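Local coordinates for protein probable ribose-5-phosphate isomerase B (Mycoplasma genitalium, PDB 6MU0) that probably catalyses the interconversion of ribulose 5-phosphate and ribose 5-phosphate in the non-oxidative stage of the pentose phosphate pathway, at residues A[15-20]-A[42-47]; A[26-31]-A[127-132]; A[56-61]-A[88-93]; A[96-101]-A[114-119]; A[103-108]-A[136-141]. All blocks are in the same frame, centred on the assembly; numbering follows the deposited sequence. Where two conformers were deposited one is given.

Contact 1 of 5, residues A[15-20]-A[42-47]; sequences IASDHT and LGPNYF. With 5RP (ribulose-5-phosphate), chain B.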
# COMPACT_ATOMS: atom_id res chain seq x y z
N ILE A 15 -3.49 -6.31 -3.01
CA ILE A 15 -2.09 -6.22 -3.41
C ILE A 15 -1.98 -6.35 -4.93
O ILE A 15 -2.67 -7.16 -5.55
CB ILE A 15 -1.21 -7.26 -2.68
CG1 ILE A 15 0.27 -7.04 -2.99
CG2 ILE A 15 -1.64 -8.69 -2.97
CD1 ILE A 15 1.21 -7.78 -2.04
N ALA A 16 -1.10 -5.54 -5.51
CA ALA A 16 -0.81 -5.62 -6.93
C ALA A 16 0.59 -5.08 -7.18
O ALA A 16 1.22 -4.48 -6.31
CB ALA A 16 -1.84 -4.88 -7.78
N SER A 17 1.07 -5.28 -8.40
CA SER A 17 2.39 -4.79 -8.80
C SER A 17 2.35 -4.49 -10.28
O SER A 17 1.33 -4.66 -10.95
CB SER A 17 3.47 -5.83 -8.49
OG SER A 17 3.36 -6.96 -9.35
N ASP A 18 3.48 -4.03 -10.82
CA ASP A 18 3.71 -4.20 -12.25
C ASP A 18 4.61 -5.41 -12.47
O ASP A 18 4.89 -6.19 -11.55
CB ASP A 18 4.22 -2.91 -12.91
CG ASP A 18 5.66 -2.57 -12.55
OD1 ASP A 18 6.27 -3.27 -11.70
OD2 ASP A 18 6.18 -1.58 -13.12
N HIS A 19 5.08 -5.57 -13.71
CA HIS A 19 5.91 -6.70 -14.09
C HIS A 19 7.18 -6.83 -13.26
O HIS A 19 7.77 -7.92 -13.25
CB HIS A 19 6.32 -6.58 -15.56
CG HIS A 19 6.99 -5.29 -15.90
ND1 HIS A 19 6.29 -4.18 -16.34
CD2 HIS A 19 8.29 -4.91 -15.87
CE1 HIS A 19 7.14 -3.18 -16.56
NE2 HIS A 19 8.36 -3.60 -16.28
N THR A 20 7.63 -5.77 -12.59
CA THR A 20 8.88 -5.85 -11.83
C THR A 20 8.72 -6.57 -10.50
O THR A 20 9.73 -6.89 -9.87
CB THR A 20 9.47 -4.46 -11.55
OG1 THR A 20 8.66 -3.78 -10.57
CG2 THR A 20 9.56 -3.61 -12.81
N LEU A 42 -4.65 -8.72 -6.88
CA LEU A 42 -5.34 -8.19 -8.04
C LEU A 42 -4.52 -8.28 -9.32
O LEU A 42 -4.95 -7.78 -10.36
CB LEU A 42 -5.79 -6.74 -7.79
CG LEU A 42 -6.77 -6.57 -6.63
CD1 LEU A 42 -7.13 -5.11 -6.45
CD2 LEU A 42 -8.03 -7.40 -6.87
N GLY A 43 -3.35 -8.90 -9.27
CA GLY A 43 -2.56 -9.12 -10.45
C GLY A 43 -1.36 -8.20 -10.52
O GLY A 43 -1.13 -7.36 -9.64
N PRO A 44 -0.56 -8.33 -11.59
CA PRO A 44 -0.72 -9.31 -12.68
C PRO A 44 -0.41 -10.73 -12.23
O PRO A 44 0.28 -10.96 -11.23
CB PRO A 44 0.28 -8.83 -13.74
CG PRO A 44 1.24 -8.00 -13.04
CD PRO A 44 0.62 -7.48 -11.78
N ASN A 45 -0.93 -11.69 -12.98
CA ASN A 45 -0.81 -13.11 -12.66
C ASN A 45 0.20 -13.82 -13.55
O ASN A 45 0.44 -15.02 -13.37
CB ASN A 45 -2.19 -13.75 -12.71
CG ASN A 45 -3.15 -13.04 -11.79
OD1 ASN A 45 -2.80 -12.74 -10.65
ND2 ASN A 45 -4.33 -12.70 -12.28
N TYR A 46 0.78 -13.11 -14.51
CA TYR A 46 1.88 -13.63 -15.30
C TYR A 46 2.71 -12.44 -15.75
O TYR A 46 2.28 -11.28 -15.65
CB TYR A 46 1.41 -14.49 -16.47
CG TYR A 46 0.63 -13.74 -17.52
CD1 TYR A 46 1.27 -13.13 -18.59
CD2 TYR A 46 -0.76 -13.65 -17.45
CE1 TYR A 46 0.55 -12.44 -19.55
CE2 TYR A 46 -1.48 -12.97 -18.41
CZ TYR A 46 -0.82 -12.37 -19.46
OH TYR A 46 -1.53 -11.69 -20.42
N PHE A 47 3.90 -12.72 -16.25
CA PHE A 47 4.87 -11.69 -16.55
C PHE A 47 4.67 -11.11 -17.95
O PHE A 47 4.63 -11.85 -18.94
CB PHE A 47 6.28 -12.26 -16.43
CG PHE A 47 7.35 -11.26 -16.73
CD1 PHE A 47 7.72 -10.32 -15.78
CD2 PHE A 47 7.99 -11.25 -17.96
CE1 PHE A 47 8.70 -9.38 -16.04
CE2 PHE A 47 8.97 -10.31 -18.23
CZ PHE A 47 9.32 -9.37 -17.27
C2 5RP B . 7.71 3.29 -11.69
C3 5RP B . 8.64 2.09 -11.77
C5 5RP B . 8.32 1.03 -12.83
O13 5RP B . 8.31 -0.26 -12.26
C6 5RP B . 9.44 1.17 -13.86
O14 5RP B . 9.40 2.50 -14.39
C7 5RP B . 9.34 0.16 -14.97
O8 5RP B . 10.56 0.22 -15.74
P9 5RP B . 10.73 -0.72 -17.03
O12 5RP B . 12.10 -0.40 -17.56
O11 5RP B . 10.59 -2.16 -16.55
O10 5RP B . 9.61 -0.37 -18.00
O4 5RP B . 9.62 1.98 -11.07
O1 5RP B . 8.14 4.19 -10.67

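Contact 2 of 5, residues A[26-31]-A[127-132]; sequences KIISEH and ENIKIV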
# COMPACT_ATOMS: atom_id res chain seq x y z
N LYS A 26 3.97 -12.39 -4.59
CA LYS A 26 3.57 -13.70 -4.07
C LYS A 26 4.13 -13.94 -2.67
O LYS A 26 3.43 -14.48 -1.80
CB LYS A 26 3.99 -14.85 -5.00
CG LYS A 26 3.59 -16.22 -4.42
CD LYS A 26 3.90 -17.40 -5.32
CE LYS A 26 3.49 -18.71 -4.63
NZ LYS A 26 3.75 -19.90 -5.50
N ILE A 27 5.39 -13.58 -2.43
CA ILE A 27 5.97 -13.72 -1.10
C ILE A 27 5.12 -13.00 -0.06
O ILE A 27 4.78 -13.55 0.99
CB ILE A 27 7.42 -13.23 -1.09
CG1 ILE A 27 8.31 -14.15 -1.93
CG2 ILE A 27 7.94 -13.13 0.34
CD1 ILE A 27 9.71 -13.60 -2.17
N ILE A 28 4.79 -11.73 -0.33
CA ILE A 28 4.01 -10.95 0.64
C ILE A 28 2.61 -11.54 0.80
O ILE A 28 2.12 -11.70 1.93
CB ILE A 28 3.95 -9.48 0.22
CG1 ILE A 28 5.33 -8.83 0.29
CG2 ILE A 28 2.95 -8.74 1.10
CD1 ILE A 28 5.36 -7.44 -0.31
N SER A 29 1.95 -11.87 -0.31
CA SER A 29 0.59 -12.37 -0.23
C SER A 29 0.52 -13.65 0.60
O SER A 29 -0.33 -13.77 1.49
CB SER A 29 0.04 -12.60 -1.64
OG SER A 29 -1.26 -13.14 -1.58
N GLU A 30 1.40 -14.60 0.32
CA GLU A 30 1.37 -15.86 1.06
C GLU A 30 1.78 -15.67 2.52
O GLU A 30 1.24 -16.33 3.41
CB GLU A 30 2.22 -16.91 0.35
CG GLU A 30 1.68 -17.29 -1.02
CD GLU A 30 0.32 -18.00 -0.98
OE1 GLU A 30 -0.00 -18.66 0.04
OE2 GLU A 30 -0.41 -17.93 -1.99
N HIS A 31 2.75 -14.79 2.77
CA HIS A 31 3.14 -14.45 4.14
C HIS A 31 1.94 -13.95 4.94
O HIS A 31 1.68 -14.40 6.07
CB HIS A 31 4.24 -13.39 4.05
CG HIS A 31 4.61 -12.75 5.35
ND1 HIS A 31 5.41 -13.37 6.29
CD2 HIS A 31 4.34 -11.52 5.84
CE1 HIS A 31 5.59 -12.56 7.31
NE2 HIS A 31 4.95 -11.43 7.06
N GLU A 127 13.74 -7.12 3.54
CA GLU A 127 13.42 -5.80 4.07
C GLU A 127 11.97 -5.43 3.77
O GLU A 127 11.28 -4.83 4.61
CB GLU A 127 14.37 -4.75 3.51
CG GLU A 127 14.16 -3.35 4.08
CD GLU A 127 14.82 -3.15 5.43
OE1 GLU A 127 15.45 -4.10 5.94
OE2 GLU A 127 14.71 -2.04 5.98
N ASN A 128 11.49 -5.77 2.57
CA ASN A 128 10.10 -5.48 2.23
C ASN A 128 9.12 -6.22 3.14
O ASN A 128 8.10 -5.66 3.55
CB ASN A 128 9.85 -5.75 0.75
CG ASN A 128 10.18 -4.54 -0.10
OD1 ASN A 128 9.91 -3.41 0.30
ND2 ASN A 128 10.78 -4.77 -1.28
N ILE A 129 9.41 -7.48 3.49
CA ILE A 129 8.55 -8.18 4.44
C ILE A 129 8.54 -7.47 5.79
O ILE A 129 7.50 -7.33 6.43
CB ILE A 129 8.99 -9.65 4.58
CG1 ILE A 129 8.59 -10.44 3.33
CG2 ILE A 129 8.39 -10.29 5.83
CD1 ILE A 129 7.09 -10.67 3.19
N LYS A 130 9.72 -7.02 6.25
CA LYS A 130 9.78 -6.30 7.52
C LYS A 130 8.99 -5.00 7.47
O LYS A 130 8.34 -4.62 8.45
CB LYS A 130 11.23 -6.02 7.89
CG LYS A 130 12.03 -7.27 8.16
CD LYS A 130 13.51 -6.97 8.26
CE LYS A 130 14.32 -8.25 8.25
NZ LYS A 130 15.78 -7.94 8.20
N ILE A 131 9.07 -4.30 6.34
CA ILE A 131 8.30 -3.07 6.16
C ILE A 131 6.81 -3.36 6.26
O ILE A 131 6.07 -2.68 6.98
CB ILE A 131 8.67 -2.43 4.81
CG1 ILE A 131 10.09 -1.84 4.87
CG2 ILE A 131 7.62 -1.40 4.38
CD1 ILE A 131 10.66 -1.50 3.51
N VAL A 132 6.35 -4.39 5.54
CA VAL A 132 4.95 -4.78 5.58
C VAL A 132 4.53 -5.10 7.01
O VAL A 132 3.50 -4.62 7.50
CB VAL A 132 4.69 -5.97 4.64
CG1 VAL A 132 3.31 -6.54 4.85
CG2 VAL A 132 4.85 -5.54 3.18

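Contact 3 of 5, residues A[56-61]-A[88-93]; sequences FAFLVA and NKVKGV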
# COMPACT_ATOMS: atom_id res chain seq x y z
N PHE A 56 -2.49 -1.24 -12.40
CA PHE A 56 -2.57 -2.03 -11.19
C PHE A 56 -2.71 -1.16 -9.95
O PHE A 56 -3.41 -1.55 -9.00
CB PHE A 56 -1.37 -2.97 -11.16
CG PHE A 56 -1.40 -3.94 -12.30
CD1 PHE A 56 -2.25 -5.03 -12.25
CD2 PHE A 56 -0.67 -3.72 -13.46
CE1 PHE A 56 -2.34 -5.92 -13.31
CE2 PHE A 56 -0.76 -4.61 -14.53
CZ PHE A 56 -1.60 -5.70 -14.45
N ALA A 57 -2.08 0.02 -9.95
CA ALA A 57 -2.27 0.95 -8.84
C ALA A 57 -3.73 1.33 -8.70
O ALA A 57 -4.27 1.36 -7.59
CB ALA A 57 -1.41 2.19 -9.05
N PHE A 58 -4.41 1.60 -9.82
CA PHE A 58 -5.81 1.98 -9.72
C PHE A 58 -6.70 0.82 -9.32
O PHE A 58 -7.71 1.03 -8.63
CB PHE A 58 -6.28 2.67 -11.01
CG PHE A 58 -5.63 4.01 -11.25
CD1 PHE A 58 -5.61 4.97 -10.25
CD2 PHE A 58 -5.03 4.30 -12.46
CE1 PHE A 58 -5.00 6.20 -10.46
CE2 PHE A 58 -4.41 5.54 -12.67
CZ PHE A 58 -4.39 6.48 -11.66
N LEU A 59 -6.37 -0.41 -9.71
CA LEU A 59 -7.14 -1.56 -9.24
C LEU A 59 -7.15 -1.62 -7.72
O LEU A 59 -8.20 -1.78 -7.09
CB LEU A 59 -6.56 -2.86 -9.80
CG LEU A 59 -6.82 -3.15 -11.28
CD1 LEU A 59 -6.16 -4.47 -11.65
CD2 LEU A 59 -8.32 -3.19 -11.60
N VAL A 60 -5.97 -1.49 -7.10
CA VAL A 60 -5.88 -1.54 -5.65
C VAL A 60 -6.53 -0.31 -5.03
O VAL A 60 -7.33 -0.41 -4.09
CB VAL A 60 -4.41 -1.66 -5.22
CG1 VAL A 60 -4.24 -1.33 -3.74
CG2 VAL A 60 -3.88 -3.04 -5.51
N ALA A 61 -6.16 0.88 -5.52
CA ALA A 61 -6.61 2.11 -4.88
C ALA A 61 -8.12 2.28 -4.99
O ALA A 61 -8.76 2.76 -4.04
CB ALA A 61 -5.87 3.30 -5.47
N ASN A 88 -2.33 7.92 -4.93
CA ASN A 88 -2.72 9.15 -4.25
C ASN A 88 -3.69 10.00 -5.07
O ASN A 88 -4.32 10.89 -4.50
CB ASN A 88 -1.48 9.96 -3.84
CG ASN A 88 -0.89 9.50 -2.53
OD1 ASN A 88 -1.60 9.36 -1.54
ND2 ASN A 88 0.42 9.25 -2.52
N LYS A 89 -3.85 9.74 -6.37
CA LYS A 89 -4.88 10.44 -7.12
C LYS A 89 -6.28 10.01 -6.71
O LYS A 89 -7.24 10.73 -7.01
CB LYS A 89 -4.71 10.22 -8.62
CG LYS A 89 -3.42 10.74 -9.21
CD LYS A 89 -3.28 12.23 -8.99
CE LYS A 89 -1.98 12.77 -9.55
NZ LYS A 89 -1.89 14.24 -9.29
N VAL A 90 -6.43 8.87 -6.05
CA VAL A 90 -7.73 8.28 -5.78
C VAL A 90 -8.30 8.86 -4.49
O VAL A 90 -7.60 8.98 -3.48
CB VAL A 90 -7.60 6.75 -5.70
CG1 VAL A 90 -8.94 6.10 -5.40
CG2 VAL A 90 -7.03 6.22 -7.01
N LYS A 91 -9.58 9.23 -4.54
CA LYS A 91 -10.25 9.83 -3.39
C LYS A 91 -10.20 8.90 -2.19
O LYS A 91 -10.52 7.71 -2.29
CB LYS A 91 -11.70 10.12 -3.74
CG LYS A 91 -11.88 11.20 -4.79
CD LYS A 91 -11.47 12.57 -4.27
CE LYS A 91 -11.60 13.64 -5.35
NZ LYS A 91 -10.64 13.40 -6.46
N GLY A 92 -9.82 9.46 -1.04
CA GLY A 92 -9.78 8.71 0.19
C GLY A 92 -8.52 7.89 0.39
O GLY A 92 -8.35 7.30 1.47
N VAL A 93 -7.65 7.83 -0.59
CA VAL A 93 -6.43 7.05 -0.48
C VAL A 93 -5.30 7.92 0.04
O VAL A 93 -5.14 9.08 -0.36
CB VAL A 93 -6.08 6.40 -1.83
CG1 VAL A 93 -4.69 5.77 -1.79
CG2 VAL A 93 -7.13 5.35 -2.17

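Contact 4 of 5, residues A[96-101]-A[114-119]; sequences ALVVSE and NVLCLS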
# COMPACT_ATOMS: atom_id res chain seq x y z
N ALA A 96 1.73 5.75 1.00
CA ALA A 96 3.05 6.04 1.55
C ALA A 96 4.10 5.15 0.91
O ALA A 96 3.96 3.92 0.92
CB ALA A 96 3.06 5.77 3.05
N LEU A 97 5.15 5.76 0.39
CA LEU A 97 6.29 5.04 -0.16
C LEU A 97 7.30 4.79 0.96
O LEU A 97 7.81 5.74 1.56
CB LEU A 97 6.92 5.82 -1.31
CG LEU A 97 8.20 5.24 -1.91
CD1 LEU A 97 8.08 3.75 -2.23
CD2 LEU A 97 8.61 6.01 -3.16
N VAL A 98 7.56 3.52 1.24
CA VAL A 98 8.47 3.13 2.31
C VAL A 98 9.52 2.20 1.71
O VAL A 98 9.18 1.15 1.15
CB VAL A 98 7.74 2.43 3.47
CG1 VAL A 98 8.73 2.01 4.54
CG2 VAL A 98 6.66 3.31 4.06
N VAL A 99 10.80 2.57 1.87
CA VAL A 99 11.92 1.77 1.38
C VAL A 99 12.86 1.34 2.50
O VAL A 99 13.89 0.73 2.23
CB VAL A 99 12.68 2.46 0.23
CG1 VAL A 99 11.78 2.58 -0.99
CG2 VAL A 99 13.24 3.82 0.65
N SER A 100 12.51 1.62 3.75
CA SER A 100 13.33 1.23 4.89
C SER A 100 12.41 0.87 6.04
O SER A 100 11.42 1.56 6.30
CB SER A 100 14.24 2.38 5.35
OG SER A 100 14.85 2.09 6.60
N GLU A 101 12.74 -0.21 6.75
CA GLU A 101 12.02 -0.51 7.98
C GLU A 101 12.00 0.69 8.93
O GLU A 101 11.06 0.81 9.73
CB GLU A 101 12.64 -1.73 8.67
N ASN A 114 -3.28 4.28 4.06
CA ASN A 114 -4.03 3.07 3.77
C ASN A 114 -3.51 2.31 2.56
O ASN A 114 -4.05 1.25 2.24
CB ASN A 114 -5.55 3.31 3.70
CG ASN A 114 -5.93 4.40 2.72
OD1 ASN A 114 -5.16 4.75 1.82
ND2 ASN A 114 -7.13 4.95 2.89
N VAL A 115 -2.46 2.82 1.91
CA VAL A 115 -1.78 2.11 0.84
C VAL A 115 -0.28 2.22 1.07
O VAL A 115 0.24 3.33 1.28
CB VAL A 115 -2.17 2.64 -0.56
CG1 VAL A 115 -1.31 2.01 -1.65
CG2 VAL A 115 -3.65 2.38 -0.84
N LEU A 116 0.39 1.07 1.08
CA LEU A 116 1.82 0.97 1.27
C LEU A 116 2.45 0.68 -0.09
O LEU A 116 2.08 -0.29 -0.75
CB LEU A 116 2.10 -0.19 2.23
CG LEU A 116 3.56 -0.57 2.45
CD1 LEU A 116 4.33 0.56 3.10
CD2 LEU A 116 3.62 -1.84 3.28
N CYS A 117 3.40 1.53 -0.49
CA CYS A 117 4.09 1.42 -1.77
C CYS A 117 5.53 1.00 -1.53
O CYS A 117 6.21 1.57 -0.66
CB CYS A 117 4.03 2.75 -2.52
SG CYS A 117 2.33 3.28 -2.83
N LEU A 118 5.99 0.02 -2.31
CA LEU A 118 7.25 -0.66 -2.11
C LEU A 118 8.04 -0.71 -3.41
O LEU A 118 7.47 -0.73 -4.51
CB LEU A 118 7.03 -2.11 -1.65
CG LEU A 118 6.19 -2.31 -0.40
CD1 LEU A 118 5.93 -3.78 -0.16
CD2 LEU A 118 6.84 -1.67 0.81
N SER A 119 9.36 -0.78 -3.25
CA SER A 119 10.31 -0.91 -4.35
C SER A 119 10.71 -2.37 -4.56
O SER A 119 11.17 -3.03 -3.62
CB SER A 119 11.56 -0.12 -4.00
OG SER A 119 12.62 -0.37 -4.91
O HOH W 1 10.27 -0.80 -0.54

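Contact 5 of 5, residues A[103-108]-A[136-141]; sequences TAALAR and LKANFE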
# COMPACT_ATOMS: atom_id res chain seq x y z
N THR A 103 11.25 3.79 8.49
CA THR A 103 10.11 4.69 8.35
C THR A 103 8.78 3.95 8.22
O THR A 103 7.76 4.61 8.04
CB THR A 103 10.29 5.67 7.17
OG1 THR A 103 10.27 4.96 5.93
CG2 THR A 103 11.60 6.44 7.29
N ALA A 104 8.76 2.61 8.34
CA ALA A 104 7.54 1.86 8.03
C ALA A 104 6.42 2.16 9.02
O ALA A 104 5.29 2.43 8.62
CB ALA A 104 7.83 0.36 7.96
N ALA A 105 6.71 2.07 10.32
CA ALA A 105 5.67 2.34 11.31
C ALA A 105 5.17 3.77 11.21
O ALA A 105 3.97 4.02 11.37
CB ALA A 105 6.20 2.06 12.72
N LEU A 106 6.06 4.73 10.93
CA LEU A 106 5.67 6.14 10.87
C LEU A 106 4.63 6.39 9.79
O LEU A 106 3.79 7.29 9.94
CB LEU A 106 6.89 7.03 10.64
CG LEU A 106 7.74 7.29 11.88
CD1 LEU A 106 9.08 7.86 11.47
CD2 LEU A 106 7.02 8.22 12.84
N ALA A 107 4.68 5.63 8.69
CA ALA A 107 3.70 5.82 7.63
C ALA A 107 2.28 5.60 8.13
O ALA A 107 1.34 6.23 7.64
CB ALA A 107 3.99 4.86 6.47
N ARG A 108 2.11 4.70 9.10
CA ARG A 108 0.83 4.49 9.77
C ARG A 108 0.64 5.48 10.92
O ARG A 108 -0.40 6.13 11.02
CB ARG A 108 0.80 3.05 10.30
CG ARG A 108 -0.58 2.46 10.44
CD ARG A 108 -1.04 1.80 9.15
NE ARG A 108 -2.41 1.32 9.28
CZ ARG A 108 -2.75 0.13 9.77
NH1 ARG A 108 -4.02 -0.21 9.85
NH2 ARG A 108 -1.81 -0.71 10.19
N LEU A 136 1.74 -2.96 9.21
CA LEU A 136 0.49 -3.55 9.66
C LEU A 136 0.36 -3.56 11.18
O LEU A 136 -0.75 -3.43 11.71
CB LEU A 136 0.35 -4.97 9.12
CG LEU A 136 0.17 -5.05 7.60
CD1 LEU A 136 0.19 -6.48 7.14
CD2 LEU A 136 -1.12 -4.37 7.19
N LYS A 137 1.48 -3.70 11.90
CA LYS A 137 1.46 -3.73 13.35
C LYS A 137 1.25 -2.34 13.96
O LYS A 137 0.70 -2.22 15.05
CB LYS A 137 2.77 -4.33 13.87
CG LYS A 137 2.82 -4.56 15.37
CD LYS A 137 4.14 -5.20 15.77
CE LYS A 137 4.21 -5.46 17.27
NZ LYS A 137 5.50 -6.09 17.67
N ALA A 138 1.70 -1.29 13.27
CA ALA A 138 1.61 0.06 13.79
C ALA A 138 0.17 0.55 13.79
O ALA A 138 -0.69 0.03 13.07
CB ALA A 138 2.48 0.99 12.95
N ASN A 139 -0.09 1.55 14.62
CA ASN A 139 -1.40 2.19 14.72
C ASN A 139 -1.26 3.69 14.53
O ASN A 139 -0.28 4.30 14.96
CB ASN A 139 -2.03 1.92 16.09
CG ASN A 139 -2.26 0.44 16.35
OD1 ASN A 139 -2.87 -0.25 15.53
ND2 ASN A 139 -1.76 -0.05 17.47
N PHE A 140 -2.26 4.28 13.87
CA PHE A 140 -2.32 5.73 13.73
C PHE A 140 -2.37 6.38 15.11
O PHE A 140 -3.13 5.94 15.99
CB PHE A 140 -3.57 6.09 12.91
CG PHE A 140 -3.72 7.56 12.63
CD1 PHE A 140 -2.66 8.31 12.15
CD2 PHE A 140 -4.94 8.18 12.82
CE1 PHE A 140 -2.81 9.66 11.87
CE2 PHE A 140 -5.10 9.54 12.56
CZ PHE A 140 -4.03 10.27 12.08
N GLU A 141 -1.56 7.42 15.31
CA GLU A 141 -1.43 8.07 16.60
C GLU A 141 -2.39 9.25 16.80
O GLU A 141 -2.47 9.79 17.91
CB GLU A 141 0.04 8.46 16.88
CG GLU A 141 0.93 7.23 17.09
CD GLU A 141 2.42 7.53 17.24
OE1 GLU A 141 2.83 8.70 17.09
OE2 GLU A 141 3.18 6.58 17.51

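Contact 1 of 5, residues A[15-20]-A[42-47]
Phe47 brings CE1 against His19, 3.7 Å from His19 CB and oblique to the imidazole, and the same ring edge faces the backbone O of His19, which lies near the phenyl plane. Phe47 gets there with CG anti to its backbone N (chi1 -180°). The imidazole turns its NE2 to the ligand: His19 NE2 donates an almost straight bond of 2.7 Å to phosphate oxygen O11 of ribulose-5-phosphate (177° at the hydrogen), while ND1 is bonded to the second-shell carboxylate of Asp51. With both nitrogens engaged, the ring's rotation is held. Asp18 OD2 lies over one face of that ring, offset toward its rim, and takes a 2.6 Å bond from the sugar hydroxyl O13. Here the loops after strands 12-16 and 38-41 meet at the C-terminal edge of the parallel sheet of a Rossmann-like alpha/beta fold, where the substrate binds. OD1 of Asp18 is gripped twice: Thr20 OG1 uses the syn lone pair of OD1, and Thr20 N comes from above the carboxylate plane, closing an Asx turn. At the end of the strand itself, Leu42 N bonds to Ile15 O at 2.9 Å; Ser17 N reaches Gly43 O at 3.3 Å. Pro44, which follows a cis peptide bond, sets CD 3.0 Å from Ser17 O, a buried carbonyl oxygen with no hydrogen-bond partner in the model; Leu22 and Phe56 also touch this proline.

Contact 2 of 5, residues A[26-31]-A[127-132]
Ile129 CD1 packs between Ile27 and Ile28 where two helices of the alpha/beta fold, 22-34 and 125-137, lie side by side on one face of the parallel sheet, their local axes 10.5 Å apart and crossing at -41°. Ile129 CD1 is 3.9 Å from Ile28 CG1, and these two side chains slide past each other in opposite directions; Ile27, whose CG2 touches the same CD1, crosses Ile129 at about a right angle. Both CD1 and CG2 of Ile129 meet His31. CG2 sits over one face of the imidazole, offset toward the rim by NE2 and CE1, a CH-pi contact 4.0 Å from the ring centroid and 20° off its normal. His31 CG is anti to the backbone N (chi1 170°), and the side chain meets Ile129 tip to tip. His31 NE2 is bonded to Asp133 OD1, which would restrain the ring's rotation. Deeper toward the sheet, Leu118 backs Ile28 and Leu116 backs Val132, and Ile28 CD1 meets Val132 CG2 at 4.0 Å.

Contact 3 of 5, residues A[56-61]-A[88-93]
A type II beta turn, Val90 to Val93, in the connection from helix 81-88 to strand 95-97 packs against helix 53-66 of the alpha/beta fold. Val90 carries the contact through both of its methyls. CG2 of Val90, anti to the carbonyl carbon and beside the backbone N, presses on Ala61 CB at 3.5 Å, tighter than usual van der Waals contact. Val90 CG2 also lies at the edge of the Phe58 ring, near its plane and 3.8 Å from Phe58 CD1, so the phenyl offers its rim here. Val90 CG1 turns to the Ala61 carbonyl, 3.6 Å from Ala61 O. The turn is closed by the bond from Val93 N to Val90 O, and Gly92, with its positive phi of 83°, occupies the third position. Gly92 also bonds outward, its N to Glu156 and its O to Asn114, just before strand 115-117. Ala86 and Ala87 of helix 81-88 touch Phe58 and Ala61 respectively. Val93 CG2 lies 3.6 Å from Ala61 O.

Contact 4 of 5, residues A[96-101]-A[114-119]
Ala96 bonds to the neighbouring strand through both its backbone polar atoms: Ala96 N donates to Val115 O at 2.9 Å, and Ala96 O accepts from Cys117 N at 2.8 Å. The next rung follows at once, Val98 N to Cys117 O at 3.0 Å, nearly straight at 170°. Past it the segments diverge, and a water takes over: it donates to Val98 O at 2.8 Å and accepts from Ser119 N at 2.9 Å, so both backbone atoms are satisfied without touching. Ser119 OG is held by Gly78 O and by Phe122 N, which ties the loop after strand 115-117 to Gly78 of the ligand pocket. Asn114, at the opposite end, has both ends of its amide engaged: OD1 accepts from Leu94 N and ND2 donates to Ser68 O. Across the two strands, Leu97 and Cys117 point to one face and Ala96 and Leu116 to the other. On the Leu116 side Val98 CG2, anti to its carbonyl carbon, meets Leu116 CD1 at 3.7 Å. The pair belongs to the parallel beta-alpha-beta unit 95-97, 101-109, 115-117, with strand 95-97 outermost in the chain's sheet; helices 101-109 and 125-137 cover the Val98 and Leu116 face, and helix 81-88 covers that of Leu97 and Cys117.

Contact 5 of 5, residues A[103-108]-A[136-141]
Arg108 NH2, in one of two modelled conformers of this side chain, reaches the C-terminal end of helix 125-137, where backbone carbonyls gather about it: it bonds to Phe135 O and, weakly, to Leu136 O at 3.3 Å (132° at the hydrogen). Leu136 O lies at the edge of the guanidinium, near its plane. Ala138 O is close as well, 3.2 Å from Arg108 NH2, but its angle is too poor for a bond. In this conformer the positive group sits among oxygens at a helix C-terminus, where it could offset the negative end of the helix dipole. A cation-pi contact with Phe135 adds to the hold. The chain of Arg108 bends at CD (chi2 87°). In the alpha/beta fold, helix 101-109 runs beside helix 125-137, and here the chain leaving the latter, from Ala138 onward, passes across it toward helix 144-158. Ala138 CB rests against helix 101-109, 3.8 Å from Arg108 CB and 3.9 Å from Ala105 CB. Farther on, Phe140 points its ring edge at Arg108 O, with Phe140 CD1 3.3 Å from that oxygen near the ring plane. Phe140 CA also makes a CA-H...O contact with the same oxygen. The Phe140 side chain is about 6 Å from that of His110, the probable proton donor by similarity; His145 and Gln146 of helix 144-158 touch the phenyl ring, and Asn112 packs on it too.

Overall arrangement
All five contacts belong to one alpha/beta domain built on a parallel sheet, with strand order 38-41, 12-16, 72-75, 115-117, 95-97. Contact 1 lies at the substrate end of strand 12-16, and contact 4 joins strands 115-117 and 95-97, their centres about 17 Å apart. Contact 2 packs helices 22-34 and 125-137 on one face; contact 3 lies on the opposite side of the chain's centre, about 20 Å away. Contact 5 shares helix 125-137 with contact 2 and touches contact 4, whose centre is about 11 Å off. Along the chain, contact 1 crosses contact 2, contacts 3 and 4 fall between the segments of contact 2, and contact 5 crosses contacts 2 and 4. Distant segments thus form a single layered domain carrying the pocket.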